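Local coordinates for S locus protein 11 (Brassica campestris, PDB 6KYW) that probably serves as the secreted, cysteine-rich pollen ligand by which the stigma receptor kinase recognises self pollen in self-incompatibility, at residues C2-F6 with T22-R26. Sequence-based numbering, arbitrary orientation.
Sequences CTRGF and TLYPR
Arg4 and Tyr24 join the lead-in and start of strand 5-9 to the loop between helix 14-20 and strand 29-33, in a defensin-like fold where three antiparallel strands and one helix are tied together by disulfides. Two hydrogen bonds cross the gap, both given by Arg4. Its backbone N meets Tyr24 OH at 3.0 Å in a nearly straight bond (170°), holding the phenol oxygen against the backbone at Thr3 and Arg4. Its NH1 reaches Leu23 O at 2.7 Å, with the oxygen close to the guanidinium plane and the donor in the carbonyl plane. The tyrosine ring lies between two side chains. Over one face passes the extended Arg4 chain, CD 4.1 Å from the ring centroid in a CH-pi contact, and the guanidinium continues across the rim only 13° from parallel. Cys2 packs more closely through CB, 3.5 Å from Tyr24 CE2, while its SG, disulfide-bonded to Cys46, stands over the opposite face, 5.0 Å from the centroid, as a distant sulfur-aromatic contact. Apolar contacts extend the joint toward the sheet. Leu23 parts its methyls, and CD1 rests 3.5 Å from Gly5 CA. With Phe6 CG between its backbone N and carbonyl carbon (chi1 54°), the ring, which also touches Glu16 and Lys19 of the helix, is turned so that its CE2 edge meets Leu23 CD2 at 4.1 Å.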
loop_
_atom_site.group_PDB
_atom_site.type_symbol
_atom_site.label_atom_id
_atom_site.label_comp_id
_atom_site.label_asym_id
_atom_site.label_seq_id
_atom_site.Cartn_x
_atom_site.Cartn_y
_atom_site.Cartn_z
ATOM N N CYS C 2 20.689 -8.313 -13.670
ATOM C CA CYS C 2 19.772 -9.376 -14.060
ATOM C C CYS C 2 18.360 -8.843 -13.905
ATOM O O CYS C 2 17.954 -8.469 -12.800
ATOM C CB CYS C 2 19.939 -10.604 -13.163
ATOM S SG CYS C 2 21.657 -10.993 -12.765
ATOM N N THR C 3 17.599 -8.854 -14.986
ATOM C CA THR C 3 16.351 -8.118 -14.976
ATOM C C THR C 3 15.133 -9.001 -14.845
ATOM O O THR C 3 14.038 -8.474 -14.650
ATOM C CB THR C 3 16.219 -7.275 -16.245
ATOM O OG1 THR C 3 16.447 -8.094 -17.398
ATOM C CG2 THR C 3 17.209 -6.149 -16.216
ATOM N N ARG C 4 15.288 -10.312 -14.959
ATOM C CA ARG C 4 14.152 -11.205 -14.829
ATOM C C ARG C 4 13.588 -11.135 -13.422
ATOM O O ARG C 4 14.331 -11.052 -12.439
ATOM C CB ARG C 4 14.566 -12.636 -15.152
ATOM C CG ARG C 4 15.096 -12.805 -16.555
ATOM C CD ARG C 4 15.002 -14.244 -16.999
ATOM N NE ARG C 4 15.728 -14.451 -18.246
ATOM C CZ ARG C 4 16.507 -15.500 -18.487
ATOM N NH1 ARG C 4 16.666 -16.444 -17.560
ATOM N NH2 ARG C 4 17.128 -15.608 -19.654
ATOM N N GLY C 5 12.266 -11.156 -13.341
ATOM C CA GLY C 5 11.576 -11.177 -12.070
ATOM C C GLY C 5 10.094 -10.959 -12.276
ATOM O O GLY C 5 9.630 -10.691 -13.388
ATOM N N PHE C 6 9.354 -11.073 -11.180
ATOM C CA PHE C 6 7.921 -10.816 -11.220
ATOM C C PHE C 6 7.475 -10.341 -9.848
ATOM O O PHE C 6 8.223 -10.413 -8.869
ATOM C CB PHE C 6 7.148 -12.066 -11.634
ATOM C CG PHE C 6 7.452 -13.263 -10.787
ATOM C CD1 PHE C 6 6.763 -13.486 -9.602
ATOM C CD2 PHE C 6 8.449 -14.153 -11.154
ATOM C CE1 PHE C 6 7.051 -14.598 -8.809
ATOM C CE2 PHE C 6 8.735 -15.263 -10.372
ATOM C CZ PHE C 6 8.029 -15.491 -9.197
ATOM N N THR C 22 13.899 -20.278 -10.173
ATOM C CA THR C 22 13.691 -20.672 -11.565
ATOM C C THR C 22 14.011 -19.566 -12.565
ATOM O O THR C 22 13.940 -19.805 -13.774
ATOM C CB THR C 22 12.233 -21.114 -11.797
ATOM O OG1 THR C 22 12.158 -21.836 -13.029
ATOM C CG2 THR C 22 11.286 -19.899 -11.930
ATOM N N LEU C 23 14.312 -18.352 -12.116
ATOM C CA LEU C 23 14.401 -17.260 -13.074
ATOM C C LEU C 23 15.618 -17.407 -13.982
ATOM O O LEU C 23 15.528 -17.173 -15.194
ATOM C CB LEU C 23 14.437 -15.922 -12.342
ATOM C CG LEU C 23 13.127 -15.416 -11.754
ATOM C CD1 LEU C 23 13.379 -14.049 -11.088
ATOM C CD2 LEU C 23 12.006 -15.365 -12.818
ATOM N N TYR C 24 16.765 -17.772 -13.410
ATOM C CA TYR C 24 18.027 -18.019 -14.086
ATOM C C TYR C 24 18.557 -19.371 -13.635
ATOM O O TYR C 24 18.242 -19.830 -12.535
ATOM C CB TYR C 24 19.073 -16.935 -13.765
ATOM C CG TYR C 24 18.754 -15.539 -14.277
ATOM C CD1 TYR C 24 19.067 -15.164 -15.579
ATOM C CD2 TYR C 24 18.156 -14.594 -13.451
ATOM C CE1 TYR C 24 18.781 -13.908 -16.052
ATOM C CE2 TYR C 24 17.865 -13.320 -13.911
ATOM C CZ TYR C 24 18.182 -12.977 -15.215
ATOM O OH TYR C 24 17.901 -11.705 -15.686
ATOM N N PRO C 25 19.337 -20.049 -14.471
ATOM C CA PRO C 25 19.905 -21.339 -14.043
ATOM C C PRO C 25 21.163 -21.198 -13.210
ATOM O O PRO C 25 21.565 -22.175 -12.562
ATOM C CB PRO C 25 20.184 -22.054 -15.368
ATOM C CG PRO C 25 20.349 -20.949 -16.361
ATOM C CD PRO C 25 19.495 -19.805 -15.915
ATOM N N ARG C 26 21.783 -20.021 -13.206
ATOM C CA ARG C 26 22.862 -19.648 -12.304
ATOM C C ARG C 26 22.430 -18.419 -11.508
ATOM O O ARG C 26 21.482 -17.719 -11.877
ATOM C CB ARG C 26 24.159 -19.318 -13.072
ATOM C CG ARG C 26 24.314 -20.071 -14.381
ATOM C CD ARG C 26 25.685 -19.903 -15.037
ATOM N NE ARG C 26 25.904 -18.581 -15.644
ATOM C CZ ARG C 26 25.549 -18.243 -16.885
ATOM N NH1 ARG C 26 24.917 -19.114 -17.667
ATOM N NH2 ARG C 26 25.808 -17.022 -17.339
#